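Long-range contacts in aldehyde dehydrogenase 12 (Zea mays, PDB 6D97), which catalyses the NAD+-dependent oxidation of L-glutamate gamma-semialdehyde to glutamate, the last step of proline catabolism in plants: residues L108-I113 against G242-D247; A115-M120 against R236-C241; G303-E308 against I466-P471; D298-G303 against A492-A497; Q135-K140 against S225-V230. One frame throughout, in Å; residues are numbered along the deposited sequence.

Contacts 1, 2 and 5 join helices and loops of the NAD-binding half, whereas contacts 3 and 4 belong to the seven-stranded sheet later in the chain. Contacts 1 and 2, with centres about 10 Å apart, share helix 105-121; contact 5 uses the start of helix 229-240, whose end serves contact 2, with about 21 Å between their centres. Along the chain, 1 encloses 2, which encloses 5. Contacts 3 and 4 come afterwards, meet at G303 and lie about 12 Å apart, 3 within 4. Roughly 47 Å separates the centres of contacts 1 and 3, so the two groups fasten different parts of the subunit.

Contact 1: residues L108-I113 against G242-D247; sequences LMYGDI and GLPAED
One side of helix 105-121, at residues 108-113, faces the irregular loop 242-247, its backbone nearest at I113, whose CA lies 5.5 Å from the CA of G242. From the helix Y110 reaches out tip to tip with D247: its OH donates to D247 OD2 over 2.7 Å, using the anti lone pair of that oxygen, and ring and carboxylate are only 22° from coplanar. The same OD2 also forms a salt bridge with R106, one helical turn before Y110, so two partners grip it and the carboxylate probably stays ionised. L243, with CG anti to the backbone N, sends CD1 to the edge of the tyrosine ring, 3.3 Å from Y110 OH. The loop begins with a Schellman motif that ends helix 229-240. Its G242 has phi 113°, where a side chain would jam against the preceding carbonyl, and a CB there would also press on I113 CG1; glycine therefore suits both the turn and the neighbour. I113 lays CD1 against the G242 carbonyl, 3.4 Å from G242 O, and the same methyl sits over one face of the Y110 ring, near its rim. M109 extends with CG anti to the backbone N, then bends at chi3 (70°) so that its CE meets P244 CG at 3.7 Å. The flexible thioether thus fits the rigid ring of P244, while M210, L213 and Y214 of helix 203-214 pack on Y110.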
# COMPACT_ATOMS: atom_id res chain seq x y z
N LEU A 108 -18.17 10.54 5.09
CA LEU A 108 -18.68 10.08 6.38
C LEU A 108 -20.16 9.72 6.29
O LEU A 108 -20.60 8.75 6.92
CB LEU A 108 -18.46 11.15 7.44
CG LEU A 108 -16.99 11.52 7.60
CD1 LEU A 108 -16.77 12.43 8.81
CD2 LEU A 108 -16.17 10.24 7.70
N MET A 109 -20.93 10.50 5.53
CA MET A 109 -22.36 10.23 5.38
C MET A 109 -22.59 8.85 4.77
O MET A 109 -23.49 8.12 5.19
CB MET A 109 -23.00 11.30 4.50
CG MET A 109 -24.49 11.11 4.24
SD MET A 109 -25.11 12.37 3.10
CE MET A 109 -24.35 11.87 1.56
N TYR A 110 -21.78 8.48 3.79
CA TYR A 110 -22.00 7.19 3.16
C TYR A 110 -21.49 6.05 4.03
O TYR A 110 -21.94 4.91 3.88
CB TYR A 110 -21.37 7.17 1.78
CG TYR A 110 -22.33 7.65 0.74
CD1 TYR A 110 -23.32 6.82 0.26
CD2 TYR A 110 -22.28 8.96 0.27
CE1 TYR A 110 -24.23 7.25 -0.68
CE2 TYR A 110 -23.18 9.40 -0.67
CZ TYR A 110 -24.15 8.55 -1.14
OH TYR A 110 -25.04 9.00 -2.08
N GLY A 111 -20.54 6.34 4.92
CA GLY A 111 -20.26 5.39 5.98
C GLY A 111 -21.48 5.13 6.84
O GLY A 111 -21.81 3.98 7.16
N ASP A 112 -22.20 6.20 7.21
CA ASP A 112 -23.39 6.06 8.03
C ASP A 112 -24.53 5.40 7.26
O ASP A 112 -25.23 4.53 7.80
CB ASP A 112 -23.84 7.42 8.56
CG ASP A 112 -22.93 7.94 9.66
OD1 ASP A 112 -22.21 7.12 10.27
OD2 ASP A 112 -22.95 9.16 9.92
N ILE A 113 -24.74 5.80 6.00
CA ILE A 113 -25.78 5.18 5.18
C ILE A 113 -25.53 3.68 5.05
O ILE A 113 -26.45 2.87 5.22
CB ILE A 113 -25.83 5.85 3.79
CG1 ILE A 113 -26.34 7.28 3.91
CG2 ILE A 113 -26.70 5.04 2.85
CD1 ILE A 113 -26.10 8.10 2.67
N GLY A 242 -30.84 7.11 4.48
CA GLY A 242 -30.21 8.41 4.36
C GLY A 242 -29.60 8.72 3.01
O GLY A 242 -28.99 9.79 2.87
N LEU A 243 -29.74 7.84 2.03
CA LEU A 243 -29.29 8.14 0.67
C LEU A 243 -30.01 9.38 0.16
O LEU A 243 -31.25 9.37 0.07
CB LEU A 243 -29.54 6.97 -0.27
CG LEU A 243 -29.42 7.29 -1.76
CD1 LEU A 243 -27.98 7.57 -2.15
CD2 LEU A 243 -30.00 6.16 -2.60
N PRO A 244 -29.30 10.46 -0.17
CA PRO A 244 -29.98 11.69 -0.59
C PRO A 244 -30.75 11.49 -1.89
O PRO A 244 -30.30 10.81 -2.81
CB PRO A 244 -28.83 12.69 -0.76
CG PRO A 244 -27.74 12.15 0.10
CD PRO A 244 -27.85 10.66 0.00
N ALA A 245 -31.93 12.11 -1.94
CA ALA A 245 -32.79 11.99 -3.11
C ALA A 245 -32.05 12.40 -4.38
O ALA A 245 -32.21 11.77 -5.44
CB ALA A 245 -34.04 12.85 -2.93
N GLU A 246 -31.21 13.43 -4.30
CA GLU A 246 -30.59 13.99 -5.50
C GLU A 246 -29.31 13.28 -5.91
O GLU A 246 -28.74 13.64 -6.94
CB GLU A 246 -30.29 15.48 -5.28
N ASP A 247 -28.86 12.28 -5.16
CA ASP A 247 -27.55 11.68 -5.41
C ASP A 247 -27.56 10.63 -6.52
O ASP A 247 -26.50 10.34 -7.08
CB ASP A 247 -26.98 11.06 -4.13
CG ASP A 247 -26.29 12.09 -3.25
OD1 ASP A 247 -26.53 13.29 -3.44
OD2 ASP A 247 -25.49 11.69 -2.38

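Contact 2: residues A115-M120 against R236-C241; sequences AKAAHM and RLLHDC
K116 starts with CG anti to its carbonyl carbon (chi1 -76°) and then bends at chi3 and chi4, which curls the chain back until NZ lies beside C241 O. C241 has its SG likewise anti to the carbonyl carbon, and this turns the sulfur onto the backbone of helix 115-120. There SG lies 3.4 Å from A117 N and 3.5 Å from A117 CA, a close fit for the small cysteine. The ammonium of K116 donates to C241 O over 2.8 Å, arriving from above the carbonyl plane, 39° out of it. Since this carbonyl stands at the C-terminal end of helix 229-240, a positive charge there probably also interacts favourably with the helix dipole. Lower on the lysine, CB rests 3.7 Å from C241 CB, so the aliphatic stem adds apolar contact to the polar tip. The small methyl of A117 lets the two helices come close: A117 CB touches L237 CD2 and L238 CD2, each at 3.9 Å. M120, bent at chi2 and chi3, meets C241 SG through its CG at 4.1 Å. The helix axes pass 9.3 Å apart at 127°, an oblique antiparallel crossing. Around this pair, L156 of helix 142-157 packs on A117, while L206 and L209 of helix 203-214 pack on L238, so these helices back its buried side, with F29 of a loop on L237, on the flank of the NAD-binding domain.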
# COMPACT_ATOMS: atom_id res chain seq x y z
N ALA A 115 -23.95 1.77 7.08
CA ALA A 115 -24.17 1.10 8.36
C ALA A 115 -25.65 0.85 8.60
O ALA A 115 -26.06 -0.24 9.00
CB ALA A 115 -23.57 1.93 9.49
N LYS A 116 -26.48 1.88 8.36
CA LYS A 116 -27.92 1.72 8.51
C LYS A 116 -28.47 0.68 7.54
O LYS A 116 -29.31 -0.14 7.91
CB LYS A 116 -28.62 3.06 8.31
CG LYS A 116 -28.49 4.02 9.49
CD LYS A 116 -29.14 5.35 9.17
CE LYS A 116 -28.14 6.48 9.31
NZ LYS A 116 -28.10 7.35 8.09
N ALA A 117 -27.99 0.70 6.29
CA ALA A 117 -28.47 -0.25 5.30
C ALA A 117 -28.02 -1.67 5.63
O ALA A 117 -28.81 -2.62 5.50
CB ALA A 117 -27.98 0.15 3.90
N ALA A 118 -26.77 -1.85 6.05
CA ALA A 118 -26.28 -3.18 6.42
C ALA A 118 -27.09 -3.76 7.57
O ALA A 118 -27.38 -4.97 7.59
CB ALA A 118 -24.80 -3.12 6.78
N HIS A 119 -27.47 -2.93 8.55
CA HIS A 119 -28.26 -3.43 9.66
C HIS A 119 -29.67 -3.79 9.21
O HIS A 119 -30.26 -4.75 9.71
CB HIS A 119 -28.31 -2.40 10.78
CG HIS A 119 -29.07 -2.86 11.99
ND1 HIS A 119 -30.29 -2.34 12.35
CD2 HIS A 119 -28.77 -3.79 12.92
CE1 HIS A 119 -30.72 -2.94 13.45
NE2 HIS A 119 -29.81 -3.82 13.82
N MET A 120 -30.22 -3.03 8.26
CA MET A 120 -31.54 -3.34 7.74
C MET A 120 -31.52 -4.63 6.94
O MET A 120 -32.34 -5.53 7.17
CB MET A 120 -32.05 -2.18 6.88
CG MET A 120 -32.70 -1.08 7.69
SD MET A 120 -34.21 -1.62 8.51
CE MET A 120 -35.32 -1.77 7.11
N ARG A 236 -35.51 2.22 -2.16
CA ARG A 236 -36.41 2.74 -1.13
C ARG A 236 -35.82 2.53 0.26
O ARG A 236 -35.89 3.42 1.11
CB ARG A 236 -37.78 2.07 -1.24
CG ARG A 236 -38.45 2.34 -2.57
CD ARG A 236 -39.83 1.73 -2.68
NE ARG A 236 -40.44 2.06 -3.97
CZ ARG A 236 -41.16 3.16 -4.19
NH1 ARG A 236 -41.38 4.03 -3.21
NH2 ARG A 236 -41.67 3.38 -5.40
N LEU A 237 -35.24 1.36 0.50
CA LEU A 237 -34.53 1.11 1.75
C LEU A 237 -33.38 2.10 1.92
O LEU A 237 -33.20 2.69 2.99
CB LEU A 237 -34.02 -0.33 1.79
CG LEU A 237 -33.23 -0.92 2.96
CD1 LEU A 237 -33.21 -2.44 2.82
CD2 LEU A 237 -31.79 -0.38 3.09
N LEU A 238 -32.58 2.29 0.86
CA LEU A 238 -31.43 3.18 0.95
C LEU A 238 -31.86 4.61 1.26
O LEU A 238 -31.19 5.32 2.02
CB LEU A 238 -30.62 3.13 -0.35
CG LEU A 238 -29.77 1.88 -0.56
CD1 LEU A 238 -29.27 1.79 -1.99
CD2 LEU A 238 -28.60 1.88 0.42
N HIS A 239 -32.98 5.05 0.68
CA HIS A 239 -33.51 6.37 1.01
C HIS A 239 -33.89 6.45 2.48
O HIS A 239 -33.61 7.46 3.15
CB HIS A 239 -34.71 6.70 0.13
CG HIS A 239 -34.35 7.07 -1.27
ND1 HIS A 239 -35.14 6.74 -2.35
CD2 HIS A 239 -33.30 7.75 -1.78
CE1 HIS A 239 -34.59 7.20 -3.46
NE2 HIS A 239 -33.47 7.82 -3.14
N ASP A 240 -34.51 5.40 3.02
CA ASP A 240 -34.81 5.35 4.44
C ASP A 240 -33.55 5.35 5.30
O ASP A 240 -33.61 5.76 6.46
CB ASP A 240 -35.65 4.12 4.77
CG ASP A 240 -37.10 4.28 4.35
OD1 ASP A 240 -37.46 5.38 3.87
OD2 ASP A 240 -37.87 3.31 4.49
N CYS A 241 -32.42 4.91 4.75
CA CYS A 241 -31.16 4.89 5.47
C CYS A 241 -30.34 6.16 5.26
O CYS A 241 -29.24 6.26 5.82
CB CYS A 241 -30.34 3.66 5.07
SG CYS A 241 -31.06 2.09 5.59

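Contact 3: residues G303-E308 against I466-P471; sequences GPDVQE and IVSNDP
Just beyond the ends of two neighbouring parallel strands, 298-302 and 463-467, the two segments stay joined, and an ST turn at S468 starts the second one toward helix 471-479. The tight part begins at G303, whose N donates to V467 O over 2.8 Å in a nearly straight bond (172°), continuing the sheet pairing. A side chain on G303 would collide with S468 CB, which explains the glycine. D305 holds CG in the crowded position between backbone N and carbonyl carbon (chi1 48°), so both carboxylate oxygens face the turn. S468 OG donates to D305 OD1, meeting it from above the carboxylate plane, and N469 N donates to OD2 on its syn lone pair, 3.0 Å away. An asparagine at D305 would probably lose one of these two bonds, because its amide nitrogen cannot accept as a carboxylate oxygen does, and so loosen the turn. The looser side is partly exposed: there Q307 and P304 only approach, N469 turns its ND2 to V534 O of the fourth subunit, and D470, an N-cap residue, keeps its carboxylate apart from that of D305. Within the turn, S468 OG also accepts from D470 N, 3.0 Å away.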
# COMPACT_ATOMS: atom_id res chain seq x y z
N GLY A 303 -6.76 -31.82 -12.18
CA GLY A 303 -5.39 -32.27 -12.23
C GLY A 303 -5.28 -33.77 -12.14
O GLY A 303 -6.27 -34.51 -12.07
N PRO A 304 -4.03 -34.26 -12.12
CA PRO A 304 -3.82 -35.71 -12.09
C PRO A 304 -4.07 -36.35 -10.74
O PRO A 304 -4.30 -37.57 -10.69
CB PRO A 304 -2.34 -35.85 -12.49
CG PRO A 304 -1.72 -34.59 -12.01
CD PRO A 304 -2.77 -33.51 -12.15
N ASP A 305 -4.05 -35.59 -9.65
CA ASP A 305 -4.13 -36.16 -8.30
C ASP A 305 -5.59 -36.31 -7.90
O ASP A 305 -6.21 -35.38 -7.37
CB ASP A 305 -3.35 -35.31 -7.31
CG ASP A 305 -3.66 -33.83 -7.44
OD1 ASP A 305 -3.92 -33.38 -8.58
OD2 ASP A 305 -3.66 -33.13 -6.41
N VAL A 306 -6.14 -37.50 -8.12
CA VAL A 306 -7.54 -37.77 -7.82
C VAL A 306 -7.73 -37.91 -6.32
O VAL A 306 -7.04 -38.69 -5.66
CB VAL A 306 -8.02 -39.03 -8.56
CG1 VAL A 306 -9.49 -39.29 -8.25
CG2 VAL A 306 -7.78 -38.89 -10.05
N GLN A 307 -8.69 -37.17 -5.77
CA GLN A 307 -9.03 -37.23 -4.35
C GLN A 307 -10.30 -36.42 -4.11
O GLN A 307 -10.70 -35.60 -4.95
CB GLN A 307 -7.90 -36.71 -3.47
CG GLN A 307 -7.56 -35.25 -3.71
CD GLN A 307 -6.28 -34.83 -3.02
OE1 GLN A 307 -5.23 -34.77 -3.64
NE2 GLN A 307 -6.37 -34.53 -1.73
N GLU A 308 -10.91 -36.65 -2.95
CA GLU A 308 -12.14 -35.97 -2.53
C GLU A 308 -13.18 -35.97 -3.64
O GLU A 308 -13.77 -34.94 -3.98
CB GLU A 308 -11.84 -34.54 -2.05
CG GLU A 308 -10.79 -34.43 -0.97
CD GLU A 308 -11.26 -34.97 0.37
OE1 GLU A 308 -10.43 -35.09 1.29
OE2 GLU A 308 -12.47 -35.28 0.51
N ILE A 466 -8.91 -24.77 -11.07
CA ILE A 466 -7.88 -25.79 -11.27
C ILE A 466 -7.96 -26.71 -10.06
O ILE A 466 -7.47 -26.37 -8.98
CB ILE A 466 -6.48 -25.19 -11.43
CG1 ILE A 466 -6.53 -23.98 -12.37
CG2 ILE A 466 -5.51 -26.24 -11.96
CD1 ILE A 466 -5.36 -23.06 -12.23
N VAL A 467 -8.58 -27.87 -10.24
CA VAL A 467 -8.84 -28.80 -9.14
C VAL A 467 -7.63 -29.72 -9.04
O VAL A 467 -7.53 -30.74 -9.72
CB VAL A 467 -10.14 -29.56 -9.33
CG1 VAL A 467 -10.38 -30.49 -8.15
CG2 VAL A 467 -11.30 -28.59 -9.50
N SER A 468 -6.69 -29.34 -8.18
CA SER A 468 -5.46 -30.06 -7.91
C SER A 468 -4.78 -29.40 -6.71
O SER A 468 -4.93 -28.20 -6.50
CB SER A 468 -4.51 -30.05 -9.12
OG SER A 468 -3.21 -30.46 -8.75
N ASN A 469 -4.06 -30.21 -5.94
CA ASN A 469 -3.23 -29.69 -4.85
C ASN A 469 -1.74 -29.80 -5.16
O ASN A 469 -0.92 -29.42 -4.32
CB ASN A 469 -3.54 -30.42 -3.54
CG ASN A 469 -4.64 -29.73 -2.76
OD1 ASN A 469 -5.24 -28.77 -3.24
ND2 ASN A 469 -4.91 -30.21 -1.56
N ASP A 470 -1.38 -30.32 -6.33
CA ASP A 470 -0.01 -30.40 -6.81
C ASP A 470 0.52 -29.00 -7.12
O ASP A 470 0.05 -28.38 -8.08
CB ASP A 470 0.03 -31.28 -8.06
CG ASP A 470 1.44 -31.53 -8.59
OD1 ASP A 470 2.40 -30.82 -8.19
OD2 ASP A 470 1.59 -32.44 -9.42
N PRO A 471 1.49 -28.48 -6.37
CA PRO A 471 1.95 -27.10 -6.62
C PRO A 471 2.64 -26.91 -7.96
O PRO A 471 2.57 -25.81 -8.52
CB PRO A 471 2.91 -26.84 -5.44
CG PRO A 471 3.34 -28.18 -4.99
CD PRO A 471 2.16 -29.09 -5.21

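Contact 4: residues D298-G303 against A492-A497; sequences DWKILG and ARTTGA
K300 NZ is the best-held polar atom: it forms a salt bridge with D319 OD2 and a hydrogen bond to Q331 OE1, so two partners outside the segments grip this buried ammonium and probably keep it charged. The chain leaves with CG anti to the backbone N (chi1 175°) and kinks at chi3 (-76°), passing CE beside the loop, 4.0 Å from A492 O and 4.3 Å from T494 CG2. A lysine suits the place because its long stem is apolar while its end meets an acid. T494 turns CG2 anti to its carbonyl carbon, and this methyl lies 3.9 Å from W299 O; T494 OG1 bonds to S329 O and T494 N to D319 OD2, so the acid ties lysine and loop together. R493 folds back over its own loop: its NH2 donates to G496 O over 2.8 Å, almost in the guanidinium plane, and NE gives a weak bond to T495 O. Helix 309-321 supplies D319 and packs V315 and C316 on K300. Segment 298-302 is an inner strand of the seven-stranded mixed sheet, parallel to its neighbours 331-337 and 463-467, in the catalytic domain of the aldehyde dehydrogenase fold, with loop 492-497 passing beside K300.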
# COMPACT_ATOMS: atom_id res chain seq x y z
N ASP A 298 -16.31 -20.18 -18.80
CA ASP A 298 -15.43 -20.53 -17.68
C ASP A 298 -15.13 -22.02 -17.65
O ASP A 298 -16.03 -22.85 -17.87
CB ASP A 298 -16.10 -20.07 -16.39
CG ASP A 298 -16.76 -18.71 -16.55
OD1 ASP A 298 -16.09 -17.78 -17.00
OD2 ASP A 298 -17.92 -18.56 -16.18
N TRP A 299 -13.87 -22.35 -17.42
CA TRP A 299 -13.39 -23.71 -17.50
C TRP A 299 -12.97 -24.20 -16.12
O TRP A 299 -12.61 -23.42 -15.24
CB TRP A 299 -12.19 -23.85 -18.48
CG TRP A 299 -11.12 -22.80 -18.35
CD1 TRP A 299 -10.97 -21.67 -19.10
CD2 TRP A 299 -10.01 -22.82 -17.44
NE1 TRP A 299 -9.86 -20.97 -18.69
CE2 TRP A 299 -9.25 -21.66 -17.67
CE3 TRP A 299 -9.60 -23.70 -16.43
CZ2 TRP A 299 -8.11 -21.35 -16.95
CZ3 TRP A 299 -8.47 -23.40 -15.71
CH2 TRP A 299 -7.73 -22.24 -15.97
N LYS A 300 -13.05 -25.52 -15.94
CA LYS A 300 -12.49 -26.21 -14.79
C LYS A 300 -11.57 -27.30 -15.31
O LYS A 300 -11.97 -28.10 -16.16
CB LYS A 300 -13.58 -26.81 -13.90
CG LYS A 300 -13.04 -27.64 -12.76
CD LYS A 300 -14.16 -28.12 -11.85
CE LYS A 300 -14.67 -26.99 -10.96
NZ LYS A 300 -16.03 -27.28 -10.41
N ILE A 301 -10.33 -27.29 -14.83
CA ILE A 301 -9.35 -28.31 -15.14
C ILE A 301 -9.18 -29.18 -13.91
O ILE A 301 -8.95 -28.67 -12.81
CB ILE A 301 -8.00 -27.69 -15.56
CG1 ILE A 301 -8.14 -26.88 -16.85
CG2 ILE A 301 -6.97 -28.78 -15.75
CD1 ILE A 301 -6.89 -26.10 -17.20
N LEU A 302 -9.31 -30.49 -14.09
CA LEU A 302 -8.99 -31.45 -13.05
C LEU A 302 -7.56 -31.92 -13.24
O LEU A 302 -7.18 -32.37 -14.33
CB LEU A 302 -9.95 -32.65 -13.08
CG LEU A 302 -11.46 -32.42 -13.06
CD1 LEU A 302 -12.17 -33.77 -13.03
CD2 LEU A 302 -11.89 -31.57 -11.88
N GLY A 303 -6.76 -31.82 -12.18
CA GLY A 303 -5.39 -32.27 -12.23
C GLY A 303 -5.28 -33.77 -12.14
O GLY A 303 -6.27 -34.51 -12.07
N ALA A 492 -11.32 -26.07 -5.44
CA ALA A 492 -11.53 -24.97 -6.37
C ALA A 492 -12.90 -25.06 -7.02
O ALA A 492 -13.41 -26.14 -7.31
CB ALA A 492 -10.44 -24.98 -7.45
N ARG A 493 -13.50 -23.89 -7.25
CA ARG A 493 -14.81 -23.74 -7.86
C ARG A 493 -14.72 -22.66 -8.93
O ARG A 493 -13.72 -21.97 -9.06
CB ARG A 493 -15.86 -23.37 -6.80
CG ARG A 493 -15.56 -22.04 -6.09
CD ARG A 493 -16.35 -21.90 -4.80
NE ARG A 493 -16.48 -20.49 -4.41
CZ ARG A 493 -15.61 -19.84 -3.65
NH1 ARG A 493 -14.54 -20.47 -3.17
NH2 ARG A 493 -15.81 -18.56 -3.36
N THR A 494 -15.79 -22.53 -9.72
CA THR A 494 -15.87 -21.42 -10.66
C THR A 494 -16.84 -20.33 -10.22
O THR A 494 -16.70 -19.19 -10.68
CB THR A 494 -16.29 -21.91 -12.06
OG1 THR A 494 -17.65 -22.35 -12.03
CG2 THR A 494 -15.40 -23.06 -12.51
N THR A 495 -17.79 -20.63 -9.35
CA THR A 495 -18.84 -19.70 -8.98
C THR A 495 -18.72 -19.28 -7.52
O THR A 495 -17.96 -19.86 -6.73
CB THR A 495 -20.22 -20.33 -9.21
OG1 THR A 495 -20.42 -21.41 -8.29
CG2 THR A 495 -20.32 -20.87 -10.62
N GLY A 496 -19.48 -18.25 -7.17
CA GLY A 496 -19.62 -17.86 -5.78
C GLY A 496 -18.53 -16.96 -5.25
O GLY A 496 -18.09 -17.13 -4.11
N ALA A 497 -18.08 -16.00 -6.04
CA ALA A 497 -17.08 -15.05 -5.57
C ALA A 497 -17.72 -14.09 -4.57
O ALA A 497 -18.65 -13.36 -4.93
CB ALA A 497 -16.48 -14.27 -6.73

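Contact 5: residues Q135-K140 against S225-V230; sequences QRVSPK and SKVSIV
The contact turns on V137, the last residue of helix 124-137, whose two methyls divide segment 225-230 between them. CG1, anti to the carbonyl carbon (chi1 -67°), meets I229 CG2 at 3.7 Å, while CG2 sits 3.7 Å from V227 CB and 3.9 Å from V230 CG2. Its CB presses on the backbone as well, 3.5 Å from K226 O. A branched, compact valine fits because CG1 faces I229 while CG2 faces V227 and V230; an alanine here, without CG1 and CG2, gives up the contacts to I229, V230 and V227 CB, which would probably loosen the packing between the two helix ends. V227 answers obliquely, placing CG1 3.7 Å from V137 O and near S138 CB. One water serves the polar atoms here, donating to V137 O at 2.7 Å and to K226 O at 2.9 Å, bridging the two backbones. Next outward, S138 OG bonds to N199 O, and Q135 spans the bend after the helix by donating NE2 to K140 O, in that carbonyl's plane. K226 leads away to a salt bridge with D224 of the NAD pocket, its side chain about 5 Å from the bound NAD (nearest atoms). The valine group fits between the end of helix 124-137 and the beginning of helix 229-240, with I72 of strand 70-74 touching V137 and I229, and L133 of helix 124-137 backing I229 and V230.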
# COMPACT_ATOMS: atom_id res chain seq x y z
N GLN A 135 -36.26 -14.35 -6.11
CA GLN A 135 -36.76 -15.62 -6.66
C GLN A 135 -37.88 -15.42 -7.66
O GLN A 135 -37.96 -16.16 -8.65
CB GLN A 135 -37.25 -16.52 -5.53
CG GLN A 135 -36.21 -17.37 -4.87
CD GLN A 135 -36.82 -18.40 -3.95
OE1 GLN A 135 -37.36 -18.08 -2.90
NE2 GLN A 135 -36.74 -19.66 -4.35
N ARG A 136 -38.76 -14.44 -7.43
CA ARG A 136 -39.92 -14.29 -8.31
C ARG A 136 -39.53 -13.78 -9.69
O ARG A 136 -40.18 -14.13 -10.67
CB ARG A 136 -40.95 -13.36 -7.67
CG ARG A 136 -41.59 -13.84 -6.37
CD ARG A 136 -42.32 -15.17 -6.52
NE ARG A 136 -43.28 -15.16 -7.62
CZ ARG A 136 -44.52 -14.70 -7.55
NH1 ARG A 136 -44.99 -14.21 -6.41
NH2 ARG A 136 -45.30 -14.74 -8.61
N VAL A 137 -38.49 -12.97 -9.79
CA VAL A 137 -38.13 -12.34 -11.05
C VAL A 137 -36.94 -13.03 -11.72
O VAL A 137 -36.90 -13.14 -12.94
CB VAL A 137 -37.87 -10.83 -10.86
CG1 VAL A 137 -39.15 -10.14 -10.48
CG2 VAL A 137 -36.81 -10.60 -9.78
N SER A 138 -35.96 -13.48 -10.94
CA SER A 138 -34.81 -14.21 -11.45
C SER A 138 -34.79 -15.57 -10.77
O SER A 138 -34.07 -15.77 -9.78
CB SER A 138 -33.50 -13.45 -11.22
OG SER A 138 -32.40 -14.16 -11.75
N PRO A 139 -35.57 -16.53 -11.27
CA PRO A 139 -35.83 -17.77 -10.53
C PRO A 139 -34.55 -18.54 -10.22
O PRO A 139 -33.74 -18.84 -11.10
CB PRO A 139 -36.75 -18.56 -11.47
CG PRO A 139 -37.43 -17.49 -12.28
CD PRO A 139 -36.38 -16.45 -12.50
N LYS A 140 -34.39 -18.85 -8.93
CA LYS A 140 -33.27 -19.61 -8.40
C LYS A 140 -33.71 -20.12 -7.04
O LYS A 140 -34.72 -19.68 -6.49
CB LYS A 140 -32.01 -18.76 -8.31
CG LYS A 140 -32.17 -17.54 -7.41
CD LYS A 140 -30.90 -16.72 -7.35
CE LYS A 140 -30.72 -15.86 -8.60
NZ LYS A 140 -29.53 -14.96 -8.50
N SER A 225 -35.25 -4.78 -17.00
CA SER A 225 -36.62 -4.53 -16.56
C SER A 225 -37.28 -5.79 -16.02
O SER A 225 -38.23 -5.70 -15.24
CB SER A 225 -37.46 -3.97 -17.71
OG SER A 225 -37.01 -2.68 -18.08
N LYS A 226 -36.79 -6.96 -16.41
CA LYS A 226 -37.36 -8.20 -15.91
C LYS A 226 -37.22 -8.31 -14.39
O LYS A 226 -38.07 -8.93 -13.74
CB LYS A 226 -36.70 -9.41 -16.58
CG LYS A 226 -37.17 -9.67 -18.00
CD LYS A 226 -36.59 -10.99 -18.52
CE LYS A 226 -35.81 -10.78 -19.81
NZ LYS A 226 -34.59 -9.94 -19.60
N VAL A 227 -36.16 -7.73 -13.82
CA VAL A 227 -35.86 -7.91 -12.41
C VAL A 227 -35.67 -6.60 -11.66
O VAL A 227 -35.34 -6.63 -10.47
CB VAL A 227 -34.61 -8.80 -12.22
CG1 VAL A 227 -34.79 -10.12 -12.95
CG2 VAL A 227 -33.38 -8.08 -12.71
N SER A 228 -35.86 -5.45 -12.31
CA SER A 228 -35.53 -4.17 -11.70
C SER A 228 -36.37 -3.87 -10.46
O SER A 228 -36.07 -2.89 -9.76
CB SER A 228 -35.70 -3.04 -12.71
OG SER A 228 -37.03 -2.96 -13.19
N ILE A 229 -37.40 -4.68 -10.18
CA ILE A 229 -38.21 -4.46 -8.99
C ILE A 229 -37.36 -4.59 -7.74
O ILE A 229 -37.61 -3.92 -6.73
CB ILE A 229 -39.41 -5.44 -8.97
CG1 ILE A 229 -40.44 -5.00 -7.92
CG2 ILE A 229 -38.95 -6.87 -8.70
CD1 ILE A 229 -41.80 -5.65 -8.10
N VAL A 230 -36.31 -5.43 -7.79
CA VAL A 230 -35.50 -5.69 -6.61
C VAL A 230 -34.73 -4.43 -6.21
O VAL A 230 -34.80 -3.97 -5.07
CB VAL A 230 -34.55 -6.87 -6.86
CG1 VAL A 230 -33.61 -7.05 -5.68
CG2 VAL A 230 -35.35 -8.13 -7.13
O HOH W 1 -38.75 -11.70 -14.35